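Local coordinates for protein carboxylic ester hydrolase (PDB 7K4O) that hydrolyses ester bonds as a serine esterase of the tannase family, probably releasing gallic acid from tannins, at residues Y179-G184 and T480-M485; P238-K243 and K281-A286; D274-E279 and K301-A306. One frame throughout, in Å; residues are numbered along the deposited sequence.

Contact 1: residues Y179-G184 and T480-M485; sequences YAYYQG and TNMAVM. With NAG (2-acetamido-2-deoxy-beta-D-glucopyranose), chain B; FWN (2-[2-(2-ethoxyethoxy)ethoxy]ethanol), chain S.
Strand 179-185 and helix 481-491 pack closely around one tyrosine ring, that of Y181. Two methionines of the helix meet it. M482 has its CG anti to the backbone N (chi1 -174°) and bends at chi2, which carries its methyl end to the ring. M482 CE stands 3.7 Å from Y181 CD2. Its sulfur completes a Met-aromatic contact, with M482 SD 4.8 Å from the centroid of the Y181 ring, oblique to the ring. M485, one turn on, reaches the CD1 and CE1 atoms of the ring obliquely, with M485 CG 3.7 Å from Y181 CD1. The Y181 hydroxyl bonds to E490 further along the same helix.

The packing is looser around Q183. Its extended side chain brings NE2 no nearer than 4.3 Å to N481 CB. No direct hydrogen bond joins the segments. A water fills in: it accepts from M482 N at 3.1 Å and, weakly, from Q183 NE2. T480 and A483 instead approach a glycan sugar, and A483 also lies beside the bound FWN. The two segments run near-antiparallel (150°). A helix laid on the parallel part of a mixed sheet fits the alpha/beta-hydrolase fold; G184 leads into a probable nucleophile elbow.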
loop_
_atom_site.group_PDB
_atom_site.type_symbol
_atom_site.label_atom_id
_atom_site.label_comp_id
_atom_site.label_asym_id
_atom_site.label_seq_id
_atom_site.Cartn_x
_atom_site.Cartn_y
_atom_site.Cartn_z
ATOM N N TYR A 179 -7.046 -0.895 -22.906
ATOM C CA TYR A 179 -6.623 -0.040 -21.779
ATOM C C TYR A 179 -6.330 -0.934 -20.579
ATOM O O TYR A 179 -7.206 -1.691 -20.122
ATOM C CB TYR A 179 -7.675 0.999 -21.438
ATOM C CG TYR A 179 -7.838 2.074 -22.495
ATOM C CD1 TYR A 179 -6.892 3.075 -22.589
ATOM C CD2 TYR A 179 -8.857 2.033 -23.418
ATOM C CE1 TYR A 179 -7.024 4.098 -23.516
ATOM C CE2 TYR A 179 -8.999 3.067 -24.360
ATOM C CZ TYR A 179 -8.061 4.066 -24.415
ATOM O OH TYR A 179 -8.108 5.138 -25.289
ATOM N N ALA A 180 -5.116 -0.859 -20.062
ATOM C CA ALA A 180 -4.655 -1.785 -19.010
ATOM C C ALA A 180 -4.343 -0.976 -17.756
ATOM O O ALA A 180 -3.663 0.077 -17.826
ATOM C CB ALA A 180 -3.445 -2.561 -19.512
ATOM N N TYR A 181 -4.806 -1.501 -16.628
ATOM C CA TYR A 181 -4.750 -0.813 -15.326
ATOM C C TYR A 181 -4.235 -1.769 -14.255
ATOM O O TYR A 181 -4.279 -2.985 -14.413
ATOM C CB TYR A 181 -6.146 -0.318 -14.966
ATOM C CG TYR A 181 -6.759 0.623 -15.978
ATOM C CD1 TYR A 181 -6.378 1.941 -15.993
ATOM C CD2 TYR A 181 -7.682 0.196 -16.924
ATOM C CE1 TYR A 181 -6.903 2.841 -16.904
ATOM C CE2 TYR A 181 -8.214 1.089 -17.838
ATOM C CZ TYR A 181 -7.860 2.415 -17.796
ATOM O OH TYR A 181 -8.415 3.299 -18.678
ATOM N N TYR A 182 -3.799 -1.175 -13.160
ATOM C CA TYR A 182 -3.477 -1.865 -11.904
ATOM C C TYR A 182 -4.218 -1.153 -10.776
ATOM O O TYR A 182 -4.334 0.071 -10.767
ATOM C CB TYR A 182 -1.972 -1.849 -11.589
ATOM C CG TYR A 182 -1.664 -2.548 -10.288
ATOM C CD1 TYR A 182 -1.645 -3.920 -10.261
ATOM C CD2 TYR A 182 -1.500 -1.861 -9.093
ATOM C CE1 TYR A 182 -1.418 -4.617 -9.083
ATOM C CE2 TYR A 182 -1.250 -2.543 -7.912
ATOM C CZ TYR A 182 -1.210 -3.919 -7.912
ATOM O OH TYR A 182 -1.021 -4.647 -6.751
ATOM N N GLN A 183 -4.642 -1.934 -9.798
ATOM C CA GLN A 183 -5.241 -1.370 -8.551
ATOM C C GLN A 183 -4.808 -2.212 -7.346
ATOM O O GLN A 183 -5.108 -3.411 -7.302
ATOM C CB GLN A 183 -6.764 -1.229 -8.648
ATOM C CG GLN A 183 -7.390 -0.568 -7.421
ATOM C CD GLN A 183 -8.890 -0.367 -7.584
ATOM O OE1 GLN A 183 -9.545 -1.164 -8.248
ATOM N NE2 GLN A 183 -9.395 0.739 -7.009
ATOM N N GLY A 184 -4.131 -1.582 -6.398
ATOM C CA GLY A 184 -3.731 -2.308 -5.193
ATOM C C GLY A 184 -3.279 -1.380 -4.091
ATOM O O GLY A 184 -3.057 -0.178 -4.340
ATOM N N THR A 480 -13.529 5.593 -5.529
ATOM C CA THR A 480 -13.897 5.653 -6.963
ATOM C C THR A 480 -12.638 5.787 -7.832
ATOM O O THR A 480 -12.658 6.442 -8.870
ATOM C CB THR A 480 -14.933 6.780 -7.159
ATOM O OG1 THR A 480 -14.415 8.030 -6.688
ATOM C CG2 THR A 480 -16.272 6.402 -6.542
ATOM N N ASN A 481 -11.509 5.194 -7.414
ATOM C CA ASN A 481 -10.261 5.431 -8.152
ATOM C C ASN A 481 -10.291 4.804 -9.543
ATOM O O ASN A 481 -9.626 5.373 -10.427
ATOM C CB ASN A 481 -9.045 4.969 -7.373
ATOM C CG ASN A 481 -8.775 5.849 -6.176
ATOM O OD1 ASN A 481 -9.220 7.011 -6.112
ATOM N ND2 ASN A 481 -7.953 5.345 -5.255
ATOM N N MET A 482 -10.954 3.681 -9.749
ATOM C CA MET A 482 -10.966 3.053 -11.092
ATOM C C MET A 482 -11.734 3.962 -12.067
ATOM O O MET A 482 -11.233 4.273 -13.180
ATOM C CB MET A 482 -11.582 1.669 -11.045
ATOM C CG MET A 482 -11.481 0.940 -12.338
ATOM S SD MET A 482 -9.729 0.590 -12.826
ATOM C CE MET A 482 -10.149 -0.491 -14.203
ATOM N N ALA A 483 -12.871 4.498 -11.625
ATOM C CA ALA A 483 -13.631 5.425 -12.495
ATOM C C ALA A 483 -12.790 6.675 -12.784
ATOM O O ALA A 483 -12.800 7.154 -13.941
ATOM C CB ALA A 483 -14.980 5.793 -11.864
ATOM N N VAL A 484 -12.088 7.219 -11.785
ATOM C CA VAL A 484 -11.290 8.453 -11.981
ATOM C C VAL A 484 -10.151 8.167 -12.960
ATOM O O VAL A 484 -9.843 9.019 -13.837
ATOM C CB VAL A 484 -10.822 9.015 -10.624
ATOM C CG1 VAL A 484 -9.764 10.100 -10.782
ATOM C CG2 VAL A 484 -12.025 9.510 -9.840
ATOM N N MET A 485 -9.472 7.025 -12.776
ATOM C CA MET A 485 -8.329 6.642 -13.653
ATOM C C MET A 485 -8.833 6.421 -15.081
ATOM O O MET A 485 -8.184 6.900 -16.012
ATOM C CB MET A 485 -7.618 5.406 -13.095
ATOM C CG MET A 485 -6.424 5.032 -13.911
ATOM S SD MET A 485 -5.165 6.287 -14.126
ATOM C CE MET A 485 -4.222 6.022 -12.609
HETATM C C1 NAG B . -17.283 10.719 -6.831
HETATM C C2 NAG B . -17.899 9.965 -7.972
HETATM C C3 NAG B . -19.425 10.138 -7.920
HETATM C C4 NAG B . -19.946 9.704 -6.551
HETATM C C5 NAG B . -19.203 10.504 -5.489
HETATM C C6 NAG B . -19.593 10.122 -4.059
HETATM C C7 NAG B . -16.636 9.679 -9.983
HETATM C C8 NAG B . -16.048 10.109 -11.247
HETATM N N2 NAG B . -17.379 10.467 -9.197
HETATM O O3 NAG B . -20.015 9.300 -8.926
HETATM O O4 NAG B . -21.360 10.050 -6.534
HETATM O O5 NAG B . -17.804 10.243 -5.627
HETATM O O6 NAG B . -18.835 10.843 -3.136
HETATM O O7 NAG B . -16.427 8.535 -9.726
HETATM O O4 FWN S . -16.967 4.105 -17.092
HETATM C C5 FWN S . -16.367 4.729 -16.007
HETATM C C6 FWN S . -15.646 5.994 -16.300
HETATM O O7 FWN S . -15.739 7.074 -15.474
HETATM C C8 FWN S . -16.773 7.959 -15.657
HETATM C C9 FWN S . -17.203 8.750 -14.478
HETATM O O10 FWN S . -18.246 8.259 -13.707
HETATM C C11 FWN S . -19.126 9.147 -13.115
HETATM C C12 FWN S . -20.128 8.581 -12.188
HETATM O O13 FWN S . -20.919 7.574 -12.710
HETATM C C14 FWN S . -21.706 6.840 -11.839
HETATM C C1 FWN S . -22.403 5.604 -12.309
HETATM O O HOH W 1 -12.544 1.847 -7.861
#

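Contact 2: residues P238-K243 and K281-A286; sequences PCELDK and KPYSCA. With NAG (2-acetamido-2-deoxy-beta-D-glucopyranose), chain G.
A disulfide joins the start of helix 238-252 to strand 282-285 of a two-stranded antiparallel hairpin. C239 SG and C285 SG are 2.1 Å apart, with a chi3 of 83°. The same C239 SG lies 3.5 Å from Y283 CD1, an oblique sulfur-aromatic contact.

The Y283 ring lies flat against the helix. E240 CA sits over the centre of one face, 4.0 Å from the ring centroid, as a CH-pi contact. E240 CB follows over the CE2 side of the ring. Y283 CG takes the crowded position between backbone N and carbonyl carbon (chi1 65°), and this turns the ring onto the helix. K243 bends at chi2 and chi3 and passes by Y283 CB, so that K243 NZ makes a weak bond to P282 O.

Further out, Q294 of the partner strand accepts from C239 N. The E240 carboxylate is held by Y234 and S299. A sugar covers the sulfurs: NAG N2 donates to D242 OD2 at 2.7 Å, and its methyl C8 is 3.5 Å from C239 SG. At the ring edge, a water in the ring plane lies 2.6 Å from Y283 OH and bonds weakly to E240 OE2.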
loop_
_atom_site.group_PDB
_atom_site.type_symbol
_atom_site.label_atom_id
_atom_site.label_comp_id
_atom_site.label_asym_id
_atom_site.label_seq_id
_atom_site.Cartn_x
_atom_site.Cartn_y
_atom_site.Cartn_z
ATOM N N PRO A 238 -1.243 0.131 26.340
ATOM C CA PRO A 238 -1.856 0.610 25.093
ATOM C C PRO A 238 -2.791 1.809 25.308
ATOM O O PRO A 238 -2.812 2.729 24.518
ATOM C CB PRO A 238 -2.656 -0.606 24.614
ATOM C CG PRO A 238 -1.852 -1.782 25.127
ATOM C CD PRO A 238 -1.344 -1.327 26.486
ATOM N N CYS A 239 -3.534 1.803 26.421
ATOM C CA CYS A 239 -4.525 2.860 26.722
ATOM C C CYS A 239 -3.831 4.208 26.874
ATOM O O CYS A 239 -4.409 5.234 26.488
ATOM C CB CYS A 239 -5.260 2.496 28.009
ATOM S SG CYS A 239 -6.758 3.470 28.231
ATOM N N GLU A 240 -2.628 4.237 27.440
ATOM C CA GLU A 240 -1.925 5.515 27.646
ATOM C C GLU A 240 -1.623 6.145 26.281
ATOM O O GLU A 240 -1.776 7.374 26.135
ATOM C CB GLU A 240 -0.666 5.271 28.470
ATOM C CG GLU A 240 0.156 6.511 28.703
ATOM C CD GLU A 240 1.359 6.249 29.598
ATOM O OE1 GLU A 240 1.924 5.149 29.501
ATOM O OE2 GLU A 240 1.711 7.146 30.407
ATOM N N LEU A 241 -1.123 5.352 25.331
ATOM C CA LEU A 241 -0.788 5.871 23.972
ATOM C C LEU A 241 -2.075 6.233 23.238
ATOM O O LEU A 241 -2.058 7.256 22.527
ATOM C CB LEU A 241 0.038 4.815 23.233
ATOM C CG LEU A 241 1.419 4.600 23.856
ATOM C CD1 LEU A 241 2.256 3.565 23.140
ATOM C CD2 LEU A 241 2.175 5.907 23.944
ATOM N N ASP A 242 -3.134 5.458 23.423
ATOM C CA ASP A 242 -4.441 5.750 22.772
ATOM C C ASP A 242 -4.973 7.099 23.273
ATOM O O ASP A 242 -5.529 7.869 22.475
ATOM C CB ASP A 242 -5.451 4.636 22.967
ATOM C CG ASP A 242 -6.707 4.876 22.148
ATOM O OD1 ASP A 242 -6.581 5.185 20.925
ATOM O OD2 ASP A 242 -7.798 4.794 22.730
ATOM N N LYS A 243 -4.755 7.413 24.553
ATOM C CA LYS A 243 -5.149 8.733 25.090
ATOM C C LYS A 243 -4.350 9.840 24.411
ATOM O O LYS A 243 -4.913 10.886 24.028
ATOM C CB LYS A 243 -4.969 8.746 26.620
ATOM C CG LYS A 243 -5.300 10.075 27.292
ATOM C CD LYS A 243 -6.654 10.631 26.947
ATOM C CE LYS A 243 -7.793 9.783 27.479
ATOM N NZ LYS A 243 -8.989 10.612 27.788
ATOM N N LYS A 281 -3.243 13.863 32.004
ATOM C CA LYS A 281 -4.640 13.599 31.595
ATOM C C LYS A 281 -5.002 12.172 31.975
ATOM O O LYS A 281 -4.242 11.237 31.767
ATOM C CB LYS A 281 -4.836 13.866 30.105
ATOM C CG LYS A 281 -4.932 15.342 29.738
ATOM C CD LYS A 281 -6.371 15.760 29.438
ATOM C CE LYS A 281 -6.700 17.213 29.742
ATOM N NZ LYS A 281 -5.913 18.165 28.921
ATOM N N PRO A 282 -6.182 11.947 32.576
ATOM C CA PRO A 282 -6.569 10.597 32.969
ATOM C C PRO A 282 -6.940 9.752 31.750
ATOM O O PRO A 282 -7.462 10.263 30.776
ATOM C CB PRO A 282 -7.808 10.802 33.856
ATOM C CG PRO A 282 -8.376 12.143 33.402
ATOM C CD PRO A 282 -7.199 12.964 32.909
ATOM N N TYR A 283 -6.745 8.456 31.874
ATOM C CA TYR A 283 -7.190 7.491 30.852
ATOM C C TYR A 283 -7.794 6.301 31.573
ATOM O O TYR A 283 -7.358 5.937 32.691
ATOM C CB TYR A 283 -6.027 7.104 29.923
ATOM C CG TYR A 283 -4.887 6.365 30.577
ATOM C CD1 TYR A 283 -4.928 4.986 30.764
ATOM C CD2 TYR A 283 -3.744 7.054 30.965
ATOM C CE1 TYR A 283 -3.851 4.315 31.338
ATOM C CE2 TYR A 283 -2.668 6.401 31.539
ATOM C CZ TYR A 283 -2.719 5.033 31.716
ATOM O OH TYR A 283 -1.645 4.416 32.289
ATOM N N SER A 284 -8.741 5.674 30.908
ATOM C CA SER A 284 -9.398 4.452 31.397
ATOM C C SER A 284 -9.807 3.635 30.182
ATOM O O SER A 284 -10.415 4.196 29.269
ATOM C CB SER A 284 -10.579 4.799 32.271
ATOM O OG SER A 284 -11.394 3.659 32.469
ATOM N N CYS A 285 -9.437 2.371 30.161
ATOM C CA CYS A 285 -9.864 1.410 29.121
ATOM C C CYS A 285 -10.448 0.234 29.888
ATOM O O CYS A 285 -9.883 -0.143 30.926
ATOM C CB CYS A 285 -8.712 1.008 28.188
ATOM S SG CYS A 285 -8.108 2.361 27.129
ATOM N N ALA A 286 -11.535 -0.328 29.384
ATOM C CA ALA A 286 -12.200 -1.513 29.955
ATOM C C ALA A 286 -11.341 -2.748 29.701
ATOM O O ALA A 286 -10.555 -2.754 28.740
ATOM C CB ALA A 286 -13.558 -1.669 29.330
HETATM C C1 NAG G . -10.204 7.138 22.250
HETATM C C2 NAG G . -10.811 6.411 23.464
HETATM C C3 NAG G . -11.642 5.191 23.105
HETATM C C4 NAG G . -12.714 5.706 22.188
HETATM C C5 NAG G . -12.075 6.406 20.992
HETATM C C6 NAG G . -13.143 6.967 20.071
HETATM C C7 NAG G . -9.344 6.503 25.417
HETATM C C8 NAG G . -8.140 5.882 26.065
HETATM N N2 NAG G . -9.731 5.919 24.288
HETATM O O3 NAG G . -12.067 4.570 24.324
HETATM O O4 NAG G . -13.361 4.544 21.749
HETATM O O5 NAG G . -11.249 7.494 21.356
HETATM O O6 NAG G . -12.510 7.581 18.969
HETATM O O7 NAG G . -9.937 7.454 25.879
HETATM O O HOH W 2 0.436 5.905 32.973
#

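Contact 3: residues D274-E279 and K301-A306; sequences DISTIE and KGIEVA
A short 3-10 turn, residues 275-278, follows helix 266-272 and rests against helix 300-310. The turn opens with an Asx turn. D274 OD1 accepts from S276 N at 2.8 Å, and the N-H comes from above the carboxylate plane. D274 O is gripped twice, by T277 N and by T277 OG1. The T277 hydroxyl reaches it at 2.9 Å in the carbonyl plane. These bonds hold the turn in shape.

I303 is the centre of the contact. Its CG1 is anti to the carbonyl carbon (chi1 -75°), and the extended chi2 drives CD1 into the turn. I303 CD1 comes end-on to the backbone, 3.3 Å from E279 N. It also lies 3.4 Å from E279 CB, where the two side chains cross at about a right angle. I275 O lies 3.6 Å from the same methyl, I303 CD1.

I275 runs the other way, alongside I303. Its CG1 sits in the crowded position between backbone N and carbonyl carbon (chi1 64°). I275 CG1 passes I303 CG2 at 4.1 Å, and I275 CD1 goes on to A306 CB at 3.7 Å. S276 OG touches I303 CG2 at the margin.

T248 of helix 238-252 touches both I275 and I278. K307, one residue beyond the segment, makes a salt bridge to D274 OD1 and a hydrogen bond to S276 OG. No hydrogen bond joins the two segments. They touch by van der Waals contact, some isoleucine carbons meeting backbone polar atoms. The polar tie to the helix comes from K307. Its positive charge would probably favour the ionised form of D274.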
loop_
_atom_site.group_PDB
_atom_site.type_symbol
_atom_site.label_atom_id
_atom_site.label_comp_id
_atom_site.label_asym_id
_atom_site.label_seq_id
_atom_site.Cartn_x
_atom_site.Cartn_y
_atom_site.Cartn_z
ATOM N N ASP A 274 2.437 20.330 20.912
ATOM C CA ASP A 274 3.385 19.676 21.845
ATOM C C ASP A 274 2.617 18.713 22.720
ATOM O O ASP A 274 1.785 19.186 23.538
ATOM C CB ASP A 274 4.089 20.720 22.706
ATOM C CG ASP A 274 5.196 20.145 23.581
ATOM O OD1 ASP A 274 5.206 18.931 23.825
ATOM O OD2 ASP A 274 6.028 20.945 24.028
ATOM N N ILE A 275 2.885 17.413 22.617
ATOM C CA ILE A 275 2.087 16.408 23.351
ATOM C C ILE A 275 2.453 16.449 24.849
ATOM O O ILE A 275 1.753 15.773 25.618
ATOM C CB ILE A 275 2.234 14.978 22.786
ATOM C CG1 ILE A 275 3.655 14.432 22.919
ATOM C CG2 ILE A 275 1.728 14.912 21.340
ATOM C CD1 ILE A 275 3.745 12.970 22.623
ATOM N N SER A 276 3.493 17.177 25.242
ATOM C CA SER A 276 3.798 17.392 26.699
ATOM C C SER A 276 2.575 17.988 27.432
ATOM O O SER A 276 2.419 17.707 28.636
ATOM C CB SER A 276 5.006 18.250 26.881
ATOM O OG SER A 276 6.174 17.466 26.699
ATOM N N THR A 277 1.697 18.703 26.722
ATOM C CA THR A 277 0.447 19.284 27.281
ATOM C C THR A 277 -0.510 18.185 27.725
ATOM O O THR A 277 -1.491 18.499 28.438
ATOM C CB THR A 277 -0.237 20.200 26.272
ATOM O OG1 THR A 277 -0.620 19.406 25.144
ATOM C CG2 THR A 277 0.665 21.338 25.853
ATOM N N ILE A 278 -0.277 16.938 27.344
ATOM C CA ILE A 278 -1.210 15.821 27.664
ATOM C C ILE A 278 -0.799 15.175 28.990
ATOM O O ILE A 278 -1.572 14.372 29.522
ATOM C CB ILE A 278 -1.266 14.802 26.496
ATOM C CG1 ILE A 278 -1.670 15.511 25.203
ATOM C CG2 ILE A 278 -2.210 13.654 26.813
ATOM C CD1 ILE A 278 -1.447 14.686 23.945
ATOM N N GLU A 279 0.398 15.467 29.484
ATOM C CA GLU A 279 0.858 14.865 30.761
ATOM C C GLU A 279 -0.175 15.144 31.863
ATOM O O GLU A 279 -0.631 16.276 31.965
ATOM C CB GLU A 279 2.206 15.410 31.193
ATOM C CG GLU A 279 2.771 14.601 32.343
ATOM C CD GLU A 279 4.141 15.036 32.808
ATOM O OE1 GLU A 279 4.443 14.780 33.996
ATOM O OE2 GLU A 279 4.899 15.615 31.990
ATOM N N LYS A 301 7.078 9.612 31.207
ATOM C CA LYS A 301 7.829 8.557 30.491
ATOM C C LYS A 301 7.022 8.146 29.254
ATOM O O LYS A 301 7.660 7.858 28.246
ATOM C CB LYS A 301 8.058 7.333 31.366
ATOM C CG LYS A 301 9.189 7.445 32.375
ATOM C CD LYS A 301 9.167 6.268 33.346
ATOM C CE LYS A 301 10.094 6.381 34.536
ATOM N NZ LYS A 301 11.485 6.101 34.129
ATOM N N GLY A 302 5.695 8.082 29.357
ATOM C CA GLY A 302 4.817 7.725 28.221
ATOM C C GLY A 302 4.940 8.759 27.124
ATOM O O GLY A 302 5.081 8.391 25.930
ATOM N N ILE A 303 4.926 10.026 27.499
ATOM C CA ILE A 303 5.132 11.145 26.552
ATOM C C ILE A 303 6.536 11.042 25.945
ATOM O O ILE A 303 6.689 11.294 24.744
ATOM C CB ILE A 303 4.866 12.489 27.246
ATOM C CG1 ILE A 303 3.362 12.664 27.422
ATOM C CG2 ILE A 303 5.504 13.634 26.483
ATOM C CD1 ILE A 303 3.002 13.790 28.330
ATOM N N GLU A 304 7.553 10.729 26.737
ATOM C CA GLU A 304 8.936 10.642 26.209
ATOM C C GLU A 304 9.003 9.517 25.144
ATOM O O GLU A 304 9.600 9.748 24.082
ATOM C CB GLU A 304 9.940 10.374 27.337
ATOM C CG GLU A 304 11.385 10.488 26.896
ATOM C CD GLU A 304 12.399 10.154 27.996
ATOM O OE1 GLU A 304 12.057 9.364 28.938
ATOM O OE2 GLU A 304 13.535 10.613 27.874
ATOM N N VAL A 305 8.423 8.366 25.429
ATOM C CA VAL A 305 8.376 7.242 24.464
ATOM C C VAL A 305 7.638 7.742 23.212
ATOM O O VAL A 305 8.173 7.560 22.089
ATOM C CB VAL A 305 7.728 5.993 25.051
ATOM C CG1 VAL A 305 7.336 5.002 23.959
ATOM C CG2 VAL A 305 8.674 5.342 26.059
ATOM N N ALA A 306 6.494 8.396 23.381
ATOM C CA ALA A 306 5.650 8.772 22.228
ATOM C C ALA A 306 6.426 9.770 21.392
ATOM O O ALA A 306 6.399 9.673 20.149
ATOM C CB ALA A 306 4.307 9.317 22.639
#

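Contacts 2 and 3 are neighbours, with centres about 13 Å apart. They touch through E240 OE2 against G302 CA and L241 CD2 against A306 CB. Their segments alternate along the chain, and the two contacts share one packed region. Both are nested in the loop closed by contact 1, which lies on the opposite side of the chain's centre. Its centre is about 40 Å from that of contact 2 and 42 Å from that of contact 3. None of the three contacts forms the gallic acid pocket. Contact 1 is linked to it through its strand, which leads to S186, the probable nucleophile, which lines the pocket with H465.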